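Local coordinates for protein putative exonuclease (Eubacterium rectale, PDB 3L0A) that binds zinc through four cysteines and is probably a hydrolase, a putative exonuclease with a PDDEXK-like domain, at residues A[190-195]-A[206-211]; A[112-117]-A[135-140]; A[36-41]-A[238-243]. One frame throughout, in Å; residues are numbered along the deposited sequence.

Interaction 1: A[190-195]-A[206-211]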
loop_
_atom_site.group_PDB
_atom_site.type_symbol
_atom_site.label_atom_id
_atom_site.label_comp_id
_atom_site.label_asym_id
_atom_site.label_seq_id
_atom_site.Cartn_x
_atom_site.Cartn_y
_atom_site.Cartn_z
ATOM N N PRO A 190 -29.447 -13.583 -20.447
ATOM C CA PRO A 190 -28.405 -13.716 -19.441
ATOM C C PRO A 190 -27.325 -12.626 -19.553
ATOM O O PRO A 190 -27.070 -12.089 -20.647
ATOM C CB PRO A 190 -27.812 -15.103 -19.738
ATOM C CG PRO A 190 -28.069 -15.340 -21.135
ATOM C CD PRO A 190 -29.355 -14.664 -21.452
ATOM N N PHE A 191 -26.684 -12.323 -18.417
ATOM C CA PHE A 191 -25.702 -11.266 -18.336
ATOM C C PHE A 191 -24.365 -11.878 -17.936
ATOM O O PHE A 191 -24.276 -12.621 -16.947
ATOM C CB PHE A 191 -26.152 -10.222 -17.321
ATOM C CG PHE A 191 -25.231 -9.044 -17.219
ATOM C CD1 PHE A 191 -25.234 -8.061 -18.191
ATOM C CD2 PHE A 191 -24.363 -8.914 -16.142
ATOM C CE1 PHE A 191 -24.358 -6.991 -18.127
ATOM C CE2 PHE A 191 -23.512 -7.852 -16.054
ATOM C CZ PHE A 191 -23.514 -6.870 -17.049
ATOM N N PHE A 192 -23.350 -11.564 -18.746
ATOM C CA PHE A 192 -21.971 -11.986 -18.565
ATOM C C PHE A 192 -21.040 -10.776 -18.524
ATOM O O PHE A 192 -21.180 -9.844 -19.324
ATOM C CB PHE A 192 -21.537 -12.838 -19.738
ATOM C CG PHE A 192 -22.361 -14.079 -19.947
ATOM C CD1 PHE A 192 -23.486 -14.052 -20.762
ATOM C CD2 PHE A 192 -21.984 -15.287 -19.353
ATOM C CE1 PHE A 192 -24.255 -15.211 -20.960
ATOM C CE2 PHE A 192 -22.724 -16.462 -19.581
ATOM C CZ PHE A 192 -23.868 -16.413 -20.383
ATOM N N ILE A 193 -20.104 -10.804 -17.586
ATOM C CA ILE A 193 -18.969 -9.895 -17.552
ATOM C C ILE A 193 -17.784 -10.585 -18.180
ATOM O O ILE A 193 -17.439 -11.725 -17.827
ATOM C CB ILE A 193 -18.645 -9.479 -16.109
ATOM C CG1 ILE A 193 -19.757 -8.549 -15.589
ATOM C CG2 ILE A 193 -17.280 -8.790 -16.039
ATOM C CD1 ILE A 193 -19.818 -8.407 -14.073
ATOM N N ALA A 194 -17.188 -9.936 -19.169
ATOM C CA ALA A 194 -16.009 -10.482 -19.819
ATOM C C ALA A 194 -14.847 -9.749 -19.169
ATOM O O ALA A 194 -14.515 -8.630 -19.562
ATOM C CB ALA A 194 -16.062 -10.239 -21.349
ATOM N N GLY A 195 -14.260 -10.348 -18.139
ATOM C CA GLY A 195 -13.226 -9.693 -17.374
ATOM C C GLY A 195 -11.797 -9.996 -17.798
ATOM O O GLY A 195 -11.453 -11.170 -18.097
ATOM N N ILE A 206 -14.870 -15.352 -18.447
ATOM C CA ILE A 206 -16.275 -15.007 -18.690
ATOM C C ILE A 206 -17.066 -15.344 -17.428
ATOM O O ILE A 206 -17.049 -16.488 -16.982
ATOM C CB ILE A 206 -16.842 -15.807 -19.888
ATOM C CG1 ILE A 206 -16.185 -15.369 -21.202
ATOM C CG2 ILE A 206 -18.327 -15.573 -20.035
ATOM C CD1 ILE A 206 -16.227 -13.773 -21.460
ATOM N N ILE A 207 -17.732 -14.364 -16.811
ATOM C CA ILE A 207 -18.468 -14.606 -15.568
ATOM C C ILE A 207 -19.977 -14.383 -15.766
ATOM O O ILE A 207 -20.405 -13.256 -16.016
ATOM C CB ILE A 207 -17.991 -13.690 -14.465
ATOM C CG1 ILE A 207 -16.479 -13.804 -14.298
ATOM C CG2 ILE A 207 -18.709 -14.005 -13.118
ATOM C CD1 ILE A 207 -15.769 -12.517 -14.183
ATOM N N HIS A 208 -20.768 -15.447 -15.631
ATOM C CA HIS A 208 -22.243 -15.350 -15.646
ATOM C C HIS A 208 -22.760 -14.879 -14.278
ATOM O O HIS A 208 -22.524 -15.531 -13.245
ATOM C CB HIS A 208 -22.823 -16.690 -15.978
ATOM C CG HIS A 208 -24.310 -16.696 -16.164
ATOM N ND1 HIS A 208 -25.027 -17.864 -16.335
ATOM C CD2 HIS A 208 -25.217 -15.688 -16.166
ATOM C CE1 HIS A 208 -26.314 -17.566 -16.421
ATOM N NE2 HIS A 208 -26.455 -16.255 -16.298
ATOM N N VAL A 209 -23.438 -13.732 -14.281
ATOM C CA VAL A 209 -24.098 -13.184 -13.083
ATOM C C VAL A 209 -25.557 -13.643 -13.142
ATOM O O VAL A 209 -26.314 -13.176 -13.975
ATOM C CB VAL A 209 -24.022 -11.636 -13.063
ATOM C CG1 VAL A 209 -24.596 -11.077 -11.765
ATOM C CG2 VAL A 209 -22.579 -11.142 -13.286
ATOM N N THR A 210 -25.932 -14.610 -12.310
ATOM C CA THR A 210 -27.179 -15.301 -12.454
ATOM C C THR A 210 -28.405 -14.473 -12.048
ATOM O O THR A 210 -28.302 -13.491 -11.357
ATOM C CB THR A 210 -27.125 -16.668 -11.736
ATOM O OG1 THR A 210 -26.549 -16.510 -10.446
ATOM C CG2 THR A 210 -26.248 -17.650 -12.519
ATOM N N ASP A 211 -29.574 -14.875 -12.543
ATOM C CA ASP A 211 -30.777 -14.044 -12.425
ATOM C C ASP A 211 -31.265 -13.860 -10.983
ATOM O O ASP A 211 -31.934 -12.883 -10.707
ATOM C CB ASP A 211 -31.911 -14.568 -13.317
ATOM C CG ASP A 211 -31.573 -14.529 -14.837
ATOM O OD1 ASP A 211 -30.624 -13.842 -15.239
ATOM O OD2 ASP A 211 -32.281 -15.188 -15.641
HETATM O O HOH W 1 -28.003 -13.880 -16.037
#
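F192 to A194 pair with H208 to I206 as the two antiparallel strands of a beta hairpin, in the mixed sheet of the PDDEXK-like domain. I193 and I207 form a hydrogen-bonded pair: the bond from I207 N to I193 O spans 2.8 Å at 170°, and I193 N returns one to I207 O. Farther along, V209 N reaches F191 O at 3.0 Å. On one face of the sheet lie F191, I193, I207 and V209, where V209 CG2 meets the F191 ring at its edge and touches I193 CD1 at 4.0 Å. The other face carries F192, A194, I206 and H208. There the F192 CE2 corner rests 3.6 Å from H208 CB, while CD2 of the same ring meets I206 CG2. The F192 and H208 rings are oblique, their planes 35° apart. H208 CG is anti to the backbone N (chi1 -174°), and the imidazole lies between F192 CZ over one face and T210 CG2 over the centre of the opposite one. An alanine at F192 would probably leave that first imidazole face and I206 CG2 without their aromatic neighbour and let the histidine turn more easily. Strand 140-147 flanks 191-197, and I207 and H208 pair in parallel with a strand of the second subunit, which continues the sheet across the interface. One water, in the plane of the imidazole, lies 2.8 Å from H208 NE2; it also accepts from F191 N and donates to V209 O and D211 OD1. Apolar contacts thus line both faces, while this four-partner water ties the polar edge of H208 to both strands and to the start of helix 211-232.

Interaction 2: A[112-117]-A[135-140]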
loop_
_atom_site.group_PDB
_atom_site.type_symbol
_atom_site.label_atom_id
_atom_site.label_comp_id
_atom_site.label_asym_id
_atom_site.label_seq_id
_atom_site.Cartn_x
_atom_site.Cartn_y
_atom_site.Cartn_z
ATOM N N SER A 112 -18.496 -10.971 -29.643
ATOM C CA SER A 112 -18.820 -10.895 -31.085
ATOM C C SER A 112 -20.161 -10.185 -31.392
ATOM O O SER A 112 -20.555 -10.081 -32.554
ATOM C CB SER A 112 -18.781 -12.290 -31.731
ATOM O OG SER A 112 -19.774 -13.144 -31.210
ATOM N N GLY A 113 -20.845 -9.652 -30.370
ATOM C CA GLY A 113 -22.162 -9.031 -30.603
ATOM C C GLY A 113 -22.064 -7.621 -31.172
ATOM O O GLY A 113 -20.962 -7.051 -31.328
ATOM N N GLN A 114 -23.223 -7.033 -31.433
ATOM C CA GLN A 114 -23.287 -5.623 -31.818
ATOM C C GLN A 114 -22.555 -4.798 -30.752
ATOM O O GLN A 114 -22.541 -5.174 -29.582
ATOM C CB GLN A 114 -24.740 -5.185 -32.040
ATOM C CG GLN A 114 -25.415 -5.990 -33.181
ATOM C CD GLN A 114 -26.941 -5.738 -33.352
ATOM O OE1 GLN A 114 -27.502 -4.762 -32.823
ATOM N NE2 GLN A 114 -27.603 -6.615 -34.125
ATOM N N LYS A 115 -21.897 -3.721 -31.185
ATOM C CA LYS A 115 -20.941 -2.973 -30.370
ATOM C C LYS A 115 -21.529 -1.625 -29.945
ATOM O O LYS A 115 -22.017 -0.881 -30.788
ATOM C CB LYS A 115 -19.641 -2.752 -31.177
ATOM C CG LYS A 115 -18.418 -3.637 -30.815
ATOM C CD LYS A 115 -18.686 -5.152 -30.817
ATOM C CE LYS A 115 -17.406 -6.044 -31.005
ATOM N NZ LYS A 115 -17.638 -7.341 -31.811
ATOM N N GLN A 116 -21.483 -1.315 -28.642
ATOM C CA GLN A 116 -22.029 -0.042 -28.074
ATOM C C GLN A 116 -23.499 0.295 -28.496
ATOM O O GLN A 116 -23.802 1.397 -28.981
ATOM C CB GLN A 116 -21.090 1.164 -28.364
ATOM C CG GLN A 116 -19.664 1.106 -27.735
ATOM C CD GLN A 116 -19.679 0.875 -26.244
ATOM O OE1 GLN A 116 -20.485 1.460 -25.511
ATOM N NE2 GLN A 116 -18.791 0.017 -25.784
ATOM N N VAL A 117 -24.392 -0.661 -28.244
ATOM C CA VAL A 117 -25.805 -0.584 -28.623
ATOM C C VAL A 117 -26.596 0.194 -27.593
ATOM O O VAL A 117 -26.611 -0.193 -26.435
ATOM C CB VAL A 117 -26.421 -2.009 -28.736
ATOM C CG1 VAL A 117 -27.890 -1.958 -29.204
ATOM C CG2 VAL A 117 -25.582 -2.862 -29.691
ATOM N N TYR A 135 -23.631 -6.979 -27.543
ATOM C CA TYR A 135 -25.015 -7.482 -27.441
ATOM C C TYR A 135 -25.252 -8.461 -28.557
ATOM O O TYR A 135 -25.091 -8.097 -29.735
ATOM C CB TYR A 135 -26.016 -6.305 -27.514
ATOM C CG TYR A 135 -27.476 -6.612 -27.845
ATOM C CD1 TYR A 135 -28.217 -7.497 -27.092
ATOM C CD2 TYR A 135 -28.130 -5.958 -28.889
ATOM C CE1 TYR A 135 -29.596 -7.769 -27.395
ATOM C CE2 TYR A 135 -29.500 -6.208 -29.195
ATOM C CZ TYR A 135 -30.234 -7.110 -28.439
ATOM O OH TYR A 135 -31.584 -7.394 -28.739
ATOM N N ILE A 136 -25.621 -9.690 -28.190
ATOM C CA ILE A 136 -25.922 -10.738 -29.147
ATOM C C ILE A 136 -27.437 -10.931 -29.127
ATOM O O ILE A 136 -27.971 -11.452 -28.154
ATOM C CB ILE A 136 -25.200 -12.075 -28.816
ATOM C CG1 ILE A 136 -23.678 -11.898 -28.839
ATOM C CG2 ILE A 136 -25.592 -13.140 -29.822
ATOM C CD1 ILE A 136 -22.884 -12.857 -27.890
ATOM N N PRO A 137 -28.131 -10.477 -30.183
ATOM C CA PRO A 137 -29.598 -10.462 -30.089
ATOM C C PRO A 137 -30.164 -11.860 -29.871
ATOM O O PRO A 137 -29.766 -12.799 -30.567
ATOM C CB PRO A 137 -30.052 -9.890 -31.452
ATOM C CG PRO A 137 -28.825 -9.138 -31.976
ATOM C CD PRO A 137 -27.633 -9.880 -31.441
ATOM N N GLY A 138 -31.058 -11.984 -28.891
ATOM C CA GLY A 138 -31.669 -13.258 -28.550
ATOM C C GLY A 138 -30.776 -14.256 -27.835
ATOM O O GLY A 138 -31.203 -15.392 -27.624
ATOM N N VAL A 139 -29.565 -13.851 -27.428
ATOM C CA VAL A 139 -28.663 -14.776 -26.704
ATOM C C VAL A 139 -27.984 -14.185 -25.438
ATOM O O VAL A 139 -27.998 -14.819 -24.390
ATOM C CB VAL A 139 -27.626 -15.526 -27.659
ATOM C CG1 VAL A 139 -28.126 -15.613 -29.174
ATOM C CG2 VAL A 139 -26.293 -14.944 -27.617
ATOM N N ALA A 140 -27.416 -12.987 -25.498
ATOM C CA ALA A 140 -26.675 -12.493 -24.337
ATOM C C ALA A 140 -26.324 -11.048 -24.400
ATOM O O ALA A 140 -26.187 -10.490 -25.472
ATOM C CB ALA A 140 -25.405 -13.291 -24.142
#
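Q114 and Y135 face each other as an antiparallel hydrogen-bonded pair, their side chains side by side and pointing the same way. From Q114, CB lies 3.7 Å from Y135 O; CG is anti to the carbonyl carbon (chi1 -61°) and still within 4.1 Å of that oxygen. The chain then runs on extended. CD passes P137 CG, and at the tip the branches part: NE2 comes within 3.5 Å of P137 CG, while OE1 lies near Y135 CD2, the amide and phenol planes 82° apart. The pair sits where the hairpin of strands 114-123 and 126-136 ends, on the surface of the domain. Its backbone bonds are unequal: Y135 N donates to Q114 O at 2.9 Å, whereas the return bond from Q114 N to Y135 O is weak, bent to 129°. Beyond, the chain turns a corner at K115 and Q116, and a G1 beta bulge sets Q116 and V117 both opposite M132. V117 comes back against the tyrosine, its CG1 4.0 Å from Y135 CD2. At G113, CA packs 3.7 Å from I136 CG1, and a side chain there would run into Y135 O and I136 N.

Interaction 3: A[36-41]-A[238-243]. With ZN (zinc ion), chain B.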
loop_
_atom_site.group_PDB
_atom_site.type_symbol
_atom_site.label_atom_id
_atom_site.label_comp_id
_atom_site.label_asym_id
_atom_site.label_seq_id
_atom_site.Cartn_x
_atom_site.Cartn_y
_atom_site.Cartn_z
ATOM N N CYS A 36 -23.553 9.839 -2.526
ATOM C CA CYS A 36 -23.524 11.285 -2.303
ATOM C C CYS A 36 -24.472 11.975 -3.270
ATOM O O CYS A 36 -24.179 12.100 -4.466
ATOM C CB CYS A 36 -22.099 11.835 -2.470
ATOM S SG CYS A 36 -21.937 13.578 -2.077
ATOM N N GLU A 37 -25.598 12.437 -2.737
ATOM C CA GLU A 37 -26.670 13.044 -3.545
ATOM C C GLU A 37 -26.232 14.369 -4.214
ATOM O O GLU A 37 -26.501 14.612 -5.393
ATOM C CB GLU A 37 -27.915 13.243 -2.663
ATOM C CG GLU A 37 -28.404 11.928 -2.044
ATOM C CD GLU A 37 -29.736 12.007 -1.310
ATOM O OE1 GLU A 37 -30.092 13.089 -0.834
ATOM O OE2 GLU A 37 -30.429 10.964 -1.209
ATOM N N PHE A 38 -25.565 15.201 -3.425
ATOM C CA PHE A 38 -24.978 16.457 -3.858
ATOM C C PHE A 38 -24.084 16.254 -5.074
ATOM O O PHE A 38 -24.281 16.887 -6.094
ATOM C CB PHE A 38 -24.183 17.010 -2.678
ATOM C CG PHE A 38 -23.491 18.311 -2.954
ATOM C CD1 PHE A 38 -24.224 19.464 -3.207
ATOM C CD2 PHE A 38 -22.112 18.396 -2.927
ATOM C CE1 PHE A 38 -23.574 20.666 -3.464
ATOM C CE2 PHE A 38 -21.465 19.584 -3.183
ATOM C CZ PHE A 38 -22.178 20.712 -3.456
ATOM N N TYR A 39 -23.108 15.344 -4.959
ATOM C CA TYR A 39 -22.237 15.001 -6.078
ATOM C C TYR A 39 -23.024 14.683 -7.330
ATOM O O TYR A 39 -22.678 15.121 -8.432
ATOM C CB TYR A 39 -21.353 13.817 -5.702
ATOM C CG TYR A 39 -20.600 13.143 -6.834
ATOM C CD1 TYR A 39 -19.519 13.751 -7.446
ATOM C CD2 TYR A 39 -20.957 11.873 -7.255
ATOM C CE1 TYR A 39 -18.802 13.114 -8.483
ATOM C CE2 TYR A 39 -20.241 11.202 -8.280
ATOM C CZ TYR A 39 -19.170 11.832 -8.888
ATOM O OH TYR A 39 -18.497 11.190 -9.901
ATOM N N GLY A 40 -24.105 13.940 -7.146
ATOM C CA GLY A 40 -24.954 13.568 -8.245
ATOM C C GLY A 40 -25.682 14.727 -8.899
ATOM O O GLY A 40 -25.934 14.697 -10.121
HETATM N N MSE A 41 -26.042 15.715 -8.082
HETATM C CA MSE A 41 -26.785 16.897 -8.558
HETATM C C MSE A 41 -25.810 17.901 -9.177
HETATM O O MSE A 41 -26.099 18.477 -10.206
HETATM C CB MSE A 41 -27.556 17.551 -7.408
HETATM C CG MSE A 41 -28.761 16.744 -6.927
HETATM SE SE MSE A 41 -30.133 16.598 -8.266
HETATM C CE MSE A 41 -31.007 18.292 -7.857
ATOM N N PRO A 238 -30.441 17.862 -1.542
ATOM C CA PRO A 238 -29.553 16.687 -1.519
ATOM C C PRO A 238 -28.612 16.668 -0.328
ATOM O O PRO A 238 -28.064 17.698 0.018
ATOM C CB PRO A 238 -28.705 16.881 -2.777
ATOM C CG PRO A 238 -28.682 18.378 -2.985
ATOM C CD PRO A 238 -30.071 18.799 -2.622
ATOM N N ASP A 239 -28.409 15.507 0.277
ATOM C CA ASP A 239 -27.384 15.376 1.320
ATOM C C ASP A 239 -25.972 15.341 0.723
ATOM O O ASP A 239 -25.768 14.910 -0.398
ATOM C CB ASP A 239 -27.601 14.096 2.142
ATOM C CG ASP A 239 -28.937 14.095 2.904
ATOM O OD1 ASP A 239 -29.437 15.177 3.335
ATOM O OD2 ASP A 239 -29.473 12.975 3.074
ATOM N N ARG A 240 -25.000 15.771 1.514
ATOM C CA ARG A 240 -23.589 15.718 1.149
ATOM C C ARG A 240 -22.896 14.660 1.972
ATOM O O ARG A 240 -23.023 14.665 3.187
ATOM C CB ARG A 240 -22.942 17.056 1.467
ATOM C CG ARG A 240 -23.541 18.230 0.740
ATOM C CD ARG A 240 -22.669 19.464 0.892
ATOM N NE ARG A 240 -23.237 20.640 0.217
ATOM C CZ ARG A 240 -22.596 21.796 0.056
ATOM N NH1 ARG A 240 -21.368 21.968 0.526
ATOM N NH2 ARG A 240 -23.189 22.809 -0.558
ATOM N N CYS A 241 -22.144 13.761 1.324
ATOM C CA CYS A 241 -21.422 12.731 2.052
ATOM C C CYS A 241 -20.311 13.386 2.826
ATOM O O CYS A 241 -19.854 12.850 3.826
ATOM C CB CYS A 241 -20.850 11.662 1.118
ATOM S SG CYS A 241 -19.472 12.196 0.046
ATOM N N GLU A 242 -19.863 14.540 2.352
ATOM C CA GLU A 242 -18.745 15.248 2.952
ATOM C C GLU A 242 -17.439 14.427 2.928
ATOM O O GLU A 242 -16.501 14.750 3.639
ATOM C CB GLU A 242 -19.069 15.734 4.383
ATOM C CG GLU A 242 -20.256 16.710 4.503
ATOM C CD GLU A 242 -19.942 18.144 4.003
ATOM O OE1 GLU A 242 -18.839 18.432 3.477
ATOM O OE2 GLU A 242 -20.820 19.001 4.136
ATOM N N LEU A 243 -17.369 13.410 2.083
ATOM C CA LEU A 243 -16.177 12.597 1.965
ATOM C C LEU A 243 -15.632 12.476 0.528
ATOM O O LEU A 243 -14.711 11.703 0.293
ATOM C CB LEU A 243 -16.461 11.185 2.541
ATOM C CG LEU A 243 -16.731 11.125 4.064
ATOM C CD1 LEU A 243 -17.098 9.681 4.530
ATOM C CD2 LEU A 243 -15.513 11.641 4.861
HETATM ZN ZN ZN B . -19.941 13.991 -1.359
#
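Metal binding joins C36 and C241 across 205 positions of sequence: C36 SG lies 2.2 Å from the zinc ion and C241 SG 2.3 Å, with C244 and C247 completing a four-cysteine site. Both sulfurs also accept hydrogen bonds. C36 SG receives C241 N at 3.4 Å, almost straight at 173°, and as N-cap of helix 37-45 it also accepts from Y39 N; C241 SG accepts from L243 N. Alongside, F38 N donates to D239 O at 3.0 Å. D239 N reaches E37 OE1 on its anti side, somewhat out of the carboxylate plane, and that oxygen also forms a salt bridge with R227. Cation-pi stacking supplies the next layer. The R240 guanidinium lies nearly flat on the F38 ring, planes 22° apart, with CZ 4.0 Å from the ring centroid and NE over its centre; chi3 of -179° keeps NE in line with an extended chain, and CD adds a CH-pi contact to the same face. Apolar contacts complete the join: C36 CB lies 3.8 Å from C241 CB, and P238 CB packs against M41 CG. N-H donors to the thiolates, together with the helix N-terminus at C36, would probably offset the negative charge gathered round the metal.

Interactions 1 and 2 belong to the same mixed sheet, their centres 14 Å apart, and they touch where P190 CD comes 3.2 Å from V139 O. Each joins the two strands of a hairpin, and strand 140-147 lies between those hairpins in the sheet. Along the chain they come in series, interaction 2 closing before interaction 1 opens. Both are nested within the long loop closed by interaction 3, whose centre is about 31 Å from that of interaction 1 and about 35 Å from that of interaction 2, on the opposite side of the chain's centre. Hairpins built from local sequence thus shape the sheet, while zinc ties early and late segments of the domain together.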